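Local coordinates for 82 prophage-derived uncharacterized protein ybcO (Escherichia coli K-12, PDB 3G27) that binds a zinc ion through four cysteines and is probably a nuclease, encoded by a prophage remnant in the bacterial chromosome, at residues A[12-17]-A[82-87]; A[25-30]-A[53-58]. All coordinates share one frame; numbering follows the deposited sequence. Where two conformers were deposited one is given.

Contact 1: A[12-17]-A[82-87]. With ZN (zinc ion), chain B.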
ATOM      1  N   GLU A  12     -14.626  -2.419  10.148  1.00 38.04           N
ATOM      2  CA  GLU A  12     -13.448  -2.802  10.902  1.00 38.29           C
ATOM      3  C   GLU A  12     -12.154  -2.116  10.447  1.00 36.36           C
ATOM      4  O   GLU A  12     -11.885  -1.997   9.252  1.00 35.38           O
ATOM      5  CB  GLU A  12     -13.274  -4.320  10.782  1.00 39.42           C
ATOM      6  CG  GLU A  12     -12.257  -4.907  11.736  1.00 43.96           C
ATOM      7  CD  GLU A  12     -12.764  -6.172  12.415  1.00 50.72           C
ATOM      8  OE1 GLU A  12     -12.716  -7.282  11.786  1.00 53.51           O
ATOM      9  OE2 GLU A  12     -13.218  -6.028  13.588  1.00 55.06           O
ATOM     10  N   CYS A  13     -11.335  -1.703  11.418  1.00 34.45           N
ATOM     11  CA  CYS A  13     -10.033  -1.104  11.138  1.00 32.66           C
ATOM     12  C   CYS A  13      -9.182  -2.108  10.390  1.00 32.16           C
ATOM     13  O   CYS A  13      -9.084  -3.253  10.799  1.00 30.96           O
ATOM     14  CB  CYS A  13      -9.338  -0.719  12.444  1.00 32.44           C
ATOM     15  SG  CYS A  13      -7.781   0.149  12.263  1.00 30.09           S
ATOM     16  N   GLN A  14      -8.580  -1.670   9.287  1.00 31.93           N
ATOM     17  CA  GLN A  14      -7.658  -2.499   8.516  1.00 31.42           C
ATOM     18  C   GLN A  14      -6.195  -2.203   8.817  1.00 30.93           C
ATOM     19  O   GLN A  14      -5.331  -2.889   8.298  1.00 29.57           O
ATOM     20  CB  GLN A  14      -7.924  -2.333   7.026  1.00 31.98           C
ATOM     21  CG  GLN A  14      -9.312  -2.755   6.602  1.00 32.11           C
ATOM     22  CD  GLN A  14      -9.575  -4.229   6.928  1.00 34.89           C
ATOM     23  OE1 GLN A  14      -8.825  -5.105   6.509  1.00 36.16           O
ATOM     24  NE2 GLN A  14     -10.632  -4.497   7.700  1.00 33.06           N
ATOM     25  N   VAL A  15      -5.920  -1.202   9.661  1.00 31.31           N
ATOM     26  CA  VAL A  15      -4.530  -0.799   9.980  1.00 31.58           C
ATOM     27  C   VAL A  15      -4.046  -1.654  11.152  1.00 32.35           C
ATOM     28  O   VAL A  15      -2.993  -2.280  11.091  1.00 33.07           O
ATOM     29  CB  VAL A  15      -4.418   0.699  10.369  1.00 31.05           C
ATOM     30  CG1 VAL A  15      -3.005   1.028  10.800  1.00 31.16           C
ATOM     31  CG2 VAL A  15      -4.841   1.606   9.242  1.00 30.33           C
ATOM     32  N   ARG A  16      -4.825  -1.652  12.228  0.50 32.30           N
ATOM     33  CA  ARG A  16      -4.600  -2.536  13.372  0.50 32.95           C
ATOM     34  C   ARG A  16      -3.180  -2.521  13.945  0.50 32.78           C
ATOM     35  O   ARG A  16      -2.573  -3.582  14.119  0.50 32.80           O
ATOM     36  CB  ARG A  16      -4.983  -3.973  12.997  0.50 33.18           C
ATOM     37  CG  ARG A  16      -6.167  -4.063  12.027  0.50 34.96           C
ATOM     38  CD  ARG A  16      -6.839  -5.425  12.096  0.50 38.41           C
ATOM     39  NE  ARG A  16      -7.533  -5.787  10.861  0.50 40.82           N
ATOM     40  CZ  ARG A  16      -7.032  -6.615   9.955  0.50 43.31           C
ATOM     41  NH1 ARG A  16      -7.727  -6.907   8.863  0.50 44.79           N
ATOM     42  NH2 ARG A  16      -5.834  -7.157  10.146  0.50 44.83           N
ATOM     43  N   ILE A  17      -2.659  -1.334  14.264  1.00 32.48           N
ATOM     44  CA  ILE A  17      -1.373  -1.236  14.938  1.00 31.95           C
ATOM     45  C   ILE A  17      -1.573  -1.801  16.345  1.00 31.07           C
ATOM     46  O   ILE A  17      -2.453  -1.341  17.101  1.00 31.87           O
ATOM     47  CB  ILE A  17      -0.841   0.208  15.026  1.00 31.85           C
ATOM     48  CG1 ILE A  17      -0.622   0.782  13.629  1.00 32.96           C
ATOM     49  CG2 ILE A  17       0.458   0.217  15.823  1.00 31.53           C
ATOM     50  CD1 ILE A  17      -0.394   2.267  13.567  1.00 30.28           C
ATOM     51  N   ALA A  82      -4.202  -1.722   1.244  1.00 28.88           N
ATOM     52  CA  ALA A  82      -4.335  -2.886   0.361  1.00 28.89           C
ATOM     53  C   ALA A  82      -5.523  -3.767   0.772  1.00 28.91           C
ATOM     54  O   ALA A  82      -6.305  -4.209  -0.054  1.00 29.08           O
ATOM     55  CB  ALA A  82      -3.040  -3.684   0.347  1.00 28.13           C
ATOM     56  N   ARG A  83      -5.665  -4.005   2.063  1.00 29.82           N
ATOM     57  CA  ARG A  83      -6.840  -4.712   2.603  1.00 29.89           C
ATOM     58  C   ARG A  83      -8.173  -4.010   2.304  1.00 29.29           C
ATOM     59  O   ARG A  83      -9.128  -4.653   1.877  1.00 29.55           O
ATOM     60  CB  ARG A  83      -6.684  -4.875   4.093  1.00 30.66           C
ATOM     61  CG  ARG A  83      -5.496  -5.718   4.491  1.00 34.46           C
ATOM     62  CD  ARG A  83      -5.506  -5.970   5.996  1.00 40.35           C
ATOM     63  NE  ARG A  83      -4.227  -6.519   6.421  1.00 43.82           N
ATOM     64  CZ  ARG A  83      -3.476  -6.059   7.420  1.00 47.66           C
ATOM     65  NH1 ARG A  83      -3.848  -5.018   8.167  1.00 47.87           N
ATOM     66  NH2 ARG A  83      -2.317  -6.664   7.679  1.00 50.58           N
ATOM     67  N   THR A  84      -8.216  -2.700   2.514  1.00 28.63           N
ATOM     68  CA  THR A  84      -9.362  -1.858   2.153  1.00 28.08           C
ATOM     69  C   THR A  84      -9.754  -1.920   0.689  1.00 28.84           C
ATOM     70  O   THR A  84     -10.924  -2.075   0.367  1.00 28.84           O
ATOM     71  CB  THR A  84      -9.062  -0.407   2.493  1.00 27.85           C
ATOM     72  OG1 THR A  84      -8.699  -0.332   3.884  1.00 26.57           O
ATOM     73  CG2 THR A  84     -10.255   0.492   2.201  1.00 25.37           C
ATOM     74  N   GLN A  85      -8.783  -1.779  -0.202  1.00 29.60           N
ATOM     75  CA  GLN A  85      -9.036  -1.893  -1.639  1.00 30.11           C
ATOM     76  C   GLN A  85      -9.517  -3.287  -1.959  1.00 30.33           C
ATOM     77  O   GLN A  85     -10.393  -3.468  -2.797  1.00 29.98           O
ATOM     78  CB  GLN A  85      -7.782  -1.551  -2.449  1.00 30.29           C
ATOM     79  CG  GLN A  85      -7.338  -0.062  -2.314  1.00 30.85           C
ATOM     80  CD  GLN A  85      -6.014   0.247  -3.004  1.00 31.02           C
ATOM     81  OE1 GLN A  85      -5.437  -0.600  -3.687  1.00 34.12           O
ATOM     82  NE2 GLN A  85      -5.554   1.472  -2.864  1.00 31.03           N
ATOM     83  N   VAL A  86      -8.972  -4.282  -1.273  1.00 31.09           N
ATOM     84  CA  VAL A  86      -9.423  -5.643  -1.488  1.00 31.85           C
ATOM     85  C   VAL A  86     -10.881  -5.810  -1.034  1.00 32.85           C
ATOM     86  O   VAL A  86     -11.656  -6.501  -1.687  1.00 32.70           O
ATOM     87  CB  VAL A  86      -8.541  -6.676  -0.777  1.00 32.07           C
ATOM     88  CG1 VAL A  86      -9.306  -8.009  -0.655  1.00 31.82           C
ATOM     89  CG2 VAL A  86      -7.217  -6.860  -1.514  1.00 30.54           C
ATOM     90  N   ILE A  87     -11.244  -5.176   0.074  1.00 33.43           N
ATOM     91  CA  ILE A  87     -12.647  -5.125   0.503  1.00 34.47           C
ATOM     92  C   ILE A  87     -13.539  -4.456  -0.561  1.00 36.07           C
ATOM     93  O   ILE A  87     -14.611  -4.981  -0.886  1.00 35.34           O
ATOM     94  CB  ILE A  87     -12.803  -4.360   1.821  1.00 33.99           C
ATOM     95  CG1 ILE A  87     -12.268  -5.180   2.988  1.00 32.93           C
ATOM     96  CG2 ILE A  87     -14.244  -3.987   2.052  1.00 34.95           C
ATOM     97  CD1 ILE A  87     -12.133  -4.359   4.270  1.00 32.76           C
TER
HETATM   98 ZN    ZN B  97      -7.055   0.585  14.491  1.00 38.54          ZN
HETATM   99  O   HOH W   1      -1.754  -3.623   9.080  1.00 41.77           O

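Contact 2: A[25-30]-A[53-58]. With ZN (zinc ion), chain B.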
ATOM      1  N   PRO A  25     -15.111  -0.471  15.502  1.00 31.71           N
ATOM      2  CA  PRO A  25     -15.503  -0.062  14.163  1.00 32.25           C
ATOM      3  C   PRO A  25     -16.389   1.181  14.120  1.00 32.23           C
ATOM      4  O   PRO A  25     -16.414   1.851  13.117  1.00 33.80           O
ATOM      5  CB  PRO A  25     -16.234  -1.294  13.616  1.00 32.34           C
ATOM      6  CG  PRO A  25     -16.725  -1.989  14.769  1.00 32.42           C
ATOM      7  CD  PRO A  25     -15.777  -1.718  15.912  1.00 32.22           C
ATOM      8  N   GLU A  26     -17.091   1.504  15.186  1.00 32.28           N
ATOM      9  CA  GLU A  26     -17.840   2.748  15.220  1.00 32.78           C
ATOM     10  C   GLU A  26     -16.931   3.960  14.998  1.00 32.17           C
ATOM     11  O   GLU A  26     -17.399   5.002  14.564  1.00 32.11           O
ATOM     12  CB  GLU A  26     -18.615   2.914  16.545  1.00 33.25           C
ATOM     13  CG  GLU A  26     -17.810   3.569  17.707  1.00 36.55           C
ATOM     14  CD  GLU A  26     -18.471   3.468  19.090  1.00 41.05           C
ATOM     15  OE1 GLU A  26     -18.664   4.514  19.762  1.00 42.57           O
ATOM     16  OE2 GLU A  26     -18.807   2.339  19.493  1.00 45.29           O
ATOM     17  N   THR A  27     -15.645   3.854  15.321  1.00 31.70           N
ATOM     18  CA  THR A  27     -14.760   5.016  15.191  1.00 31.01           C
ATOM     19  C   THR A  27     -14.085   5.064  13.811  1.00 31.74           C
ATOM     20  O   THR A  27     -13.306   5.976  13.547  1.00 31.65           O
ATOM     21  CB  THR A  27     -13.716   5.052  16.313  1.00 30.60           C
ATOM     22  OG1 THR A  27     -12.773   3.996  16.126  1.00 28.56           O
ATOM     23  CG2 THR A  27     -14.397   4.879  17.657  1.00 28.70           C
ATOM     24  N   SER A  28     -14.391   4.102  12.928  1.00 31.67           N
ATOM     25  CA  SER A  28     -13.614   3.939  11.702  1.00 32.04           C
ATOM     26  C   SER A  28     -13.925   5.023  10.733  1.00 31.76           C
ATOM     27  O   SER A  28     -15.084   5.403  10.601  1.00 31.59           O
ATOM     28  CB  SER A  28     -13.915   2.614  11.021  1.00 32.17           C
ATOM     29  OG  SER A  28     -13.193   1.594  11.677  1.00 34.91           O
ATOM     30  N   VAL A  29     -12.894   5.505  10.041  1.00 31.30           N
ATOM     31  CA  VAL A  29     -13.091   6.430   8.924  1.00 30.96           C
ATOM     32  C   VAL A  29     -12.199   6.031   7.744  1.00 31.06           C
ATOM     33  O   VAL A  29     -11.313   5.196   7.884  1.00 31.79           O
ATOM     34  CB  VAL A  29     -12.770   7.890   9.348  1.00 30.97           C
ATOM     35  CG1 VAL A  29     -13.668   8.331  10.533  1.00 31.30           C
ATOM     36  CG2 VAL A  29     -11.295   8.023   9.713  1.00 29.09           C
ATOM     37  N   LEU A  30     -12.423   6.654   6.594  1.00 30.65           N
ATOM     38  CA  LEU A  30     -11.513   6.523   5.461  1.00 31.18           C
ATOM     39  C   LEU A  30     -10.315   7.466   5.677  1.00 32.05           C
ATOM     40  O   LEU A  30     -10.451   8.666   5.560  1.00 32.43           O
ATOM     41  CB  LEU A  30     -12.242   6.839   4.143  1.00 30.39           C
ATOM     42  CG  LEU A  30     -11.476   6.437   2.895  1.00 29.20           C
ATOM     43  CD1 LEU A  30     -11.349   4.945   2.862  1.00 28.11           C
ATOM     44  CD2 LEU A  30     -12.166   6.929   1.671  1.00 26.98           C
ATOM     45  N   ALA A  53      -9.610   3.070   8.998  1.00 27.73           N
ATOM     46  CA  ALA A  53      -8.790   3.154  10.182  1.00 27.96           C
ATOM     47  C   ALA A  53      -9.685   3.614  11.310  1.00 28.02           C
ATOM     48  O   ALA A  53     -10.508   4.494  11.108  1.00 27.94           O
ATOM     49  CB  ALA A  53      -7.638   4.156   9.948  1.00 27.89           C
ATOM     50  N   CYS A  54      -9.534   2.994  12.480  1.00 28.61           N
ATOM     51  CA  CYS A  54     -10.152   3.462  13.723  1.00 28.85           C
ATOM     52  C   CYS A  54      -9.500   4.757  14.133  1.00 28.81           C
ATOM     53  O   CYS A  54      -8.445   5.097  13.624  1.00 30.11           O
ATOM     54  CB  CYS A  54      -9.968   2.461  14.853  1.00 29.22           C
ATOM     55  SG  CYS A  54      -8.247   2.323  15.503  1.00 29.65           S
ATOM     56  N   SER A  55     -10.129   5.476  15.062  1.00 28.56           N
ATOM     57  CA  SER A  55      -9.711   6.816  15.407  1.00 27.97           C
ATOM     58  C   SER A  55      -8.257   6.881  15.872  1.00 28.05           C
ATOM     59  O   SER A  55      -7.523   7.809  15.534  1.00 27.94           O
ATOM     60  CB  SER A  55     -10.652   7.412  16.460  1.00 28.57           C
ATOM     61  OG  SER A  55     -10.807   6.578  17.607  1.00 28.02           O
ATOM     62  N   ALA A  56      -7.853   5.863  16.620  1.00 27.84           N
ATOM     63  CA  ALA A  56      -6.507   5.759  17.179  1.00 28.35           C
ATOM     64  C   ALA A  56      -5.462   5.501  16.119  1.00 28.27           C
ATOM     65  O   ALA A  56      -4.415   6.128  16.072  1.00 27.70           O
ATOM     66  CB  ALA A  56      -6.482   4.638  18.204  1.00 28.33           C
ATOM     67  N   CYS A  57      -5.740   4.534  15.270  1.00 29.42           N
ATOM     68  CA  CYS A  57      -4.803   4.211  14.189  1.00 29.68           C
ATOM     69  C   CYS A  57      -4.696   5.366  13.209  1.00 29.34           C
ATOM     70  O   CYS A  57      -3.635   5.669  12.714  1.00 29.54           O
ATOM     71  CB  CYS A  57      -5.244   2.927  13.477  1.00 29.53           C
ATOM     72  SG  CYS A  57      -4.832   1.439  14.379  1.00 30.22           S
ATOM     73  N   HIS A  58      -5.806   6.055  12.960  1.00 29.33           N
ATOM     74  CA  HIS A  58      -5.787   7.208  12.097  1.00 28.28           C
ATOM     75  C   HIS A  58      -4.832   8.274  12.644  1.00 27.83           C
ATOM     76  O   HIS A  58      -3.986   8.772  11.927  1.00 28.00           O
ATOM     77  CB  HIS A  58      -7.202   7.743  12.016  1.00 28.97           C
ATOM     78  CG  HIS A  58      -7.385   8.852  11.049  1.00 29.75           C
ATOM     79  ND1 HIS A  58      -8.472   9.694  11.101  1.00 31.80           N
ATOM     80  CD2 HIS A  58      -6.644   9.244   9.982  1.00 31.59           C
ATOM     81  CE1 HIS A  58      -8.389  10.561  10.100  1.00 31.38           C
ATOM     82  NE2 HIS A  58      -7.289  10.311   9.413  1.00 29.96           N
TER
HETATM   83 ZN    ZN B  97      -7.055   0.585  14.491  1.00 38.54          ZN

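Contact 1: A[12-17]-A[82-87]
Q14 and R83 carry much of this contact, in which an irregular metal-binding loop lies against a long helix. R83 NH1 donates to the backbone Q14 O at 2.6 Å, a bond bent at the hydrogen (133°), with the carbonyl oxygen close to the guanidinium plane. A water accepts from R83 NH1 at 2.7 Å and can donate to V15 O, so the nitrogen reaches Q14 O directly and may reach the next carbonyl through the water. The Q14 side chain bends at chi2 (-60°), which swings CD to I87 CD1, the two residues meeting tip to tip at 3.7 Å; Q14 OE1 lies 3.2 Å from R83 CB. Q14 CG and CB also lie against T84 OG1, whose polar partners include G80 O one turn back and I52 N of strand 50-53.

Behind this shell, Q14 NE2 holds E12 O from above the carbonyl plane, which limits rotation of the amide. C13 SG binds the zinc at 2.4 Å and also accepts from R16 N at 3.5 Å, which draws the backbone of R16 in toward the metal ligand. R16 was modelled in two conformers, so its place is doubtful; in one, its guanidinium lies nearly flat over that of R83, where like charges would repel. The sounder element is R83 NH1, taken up by Q14 O and the water, which may ease its charge.

Contact 2: A[25-30]-A[53-58]
T27 OG1 has several polar partners: across the contact it accepts from S55 N at 3.2 Å, nearly straight at 167°, and on its own side of the contact the hydroxyl is hydrogen-bonded to N24 O, more weakly to N22 OD1. Its chi1 (70°) places OG1 between the backbone N and the carbonyl carbon, where it also touches C54 CB at 3.4 Å. S55 N belongs to the first turn of helix 55-61, so a side chain of a different segment supplies an acceptor to an N-H at the helix start. S55 OG in turn packs beside T27 CB.

One step further along, V29 and A53 form an antiparallel hydrogen-bonded pair. V29 N donates to A53 O at 2.8 Å, and A53 N returns a bond to V29 O at 2.9 Å, close to the C=O axis. A53 O also receives a CA-H...O contact from S28 CA at 3.2 Å. The neighbouring S28 OG turns to R11 O.

C54 is the N-cap, and its SG accepts from C57 N at 3.4 Å. The same sulfur binds the zinc, as does C57 SG at 2.4 Å, so metal and capping bond both tie down the first helical turn; C13 and C21 complete the four-cysteine site. H58 CG is anti to the backbone N (chi1 -174°), and the H58 and V29 side chains cross at about a right angle, with H58 ND1 3.6 Å from V29 CG2. A31 of strand 29-32 lies against both A53 and H58. Strand 50-53, paired with strand 29-32, leads directly into helix 55-61, a strand-strand-helix order consistent with the predicted nuclease fold, in which H32 on the first strand is the proposed proton acceptor.

Both contacts are partly buried and share the zinc: contact 1 supplies C13, contact 2 supplies C54 and C57, and C13 SG lies 3.3 Å from C54 N where they meet. Contact 2 is nested within the chain loop that contact 1 closes. The chemistry of contact 2 is largely backbone pairing and the ordering of a helix start. Contact 1 instead brings distant parts of the chain together through long side chains and a water, with charged groups at its margin. Helix 70-90 also faces the second subunit, where Q85 hydrogen-bonds Q85 of the second subunit, whereas no other chain of the assembly touches contact 2. The pair illustrates how a zinc-binding loop can share its metal with a strand-helix junction while packing on a remote helix.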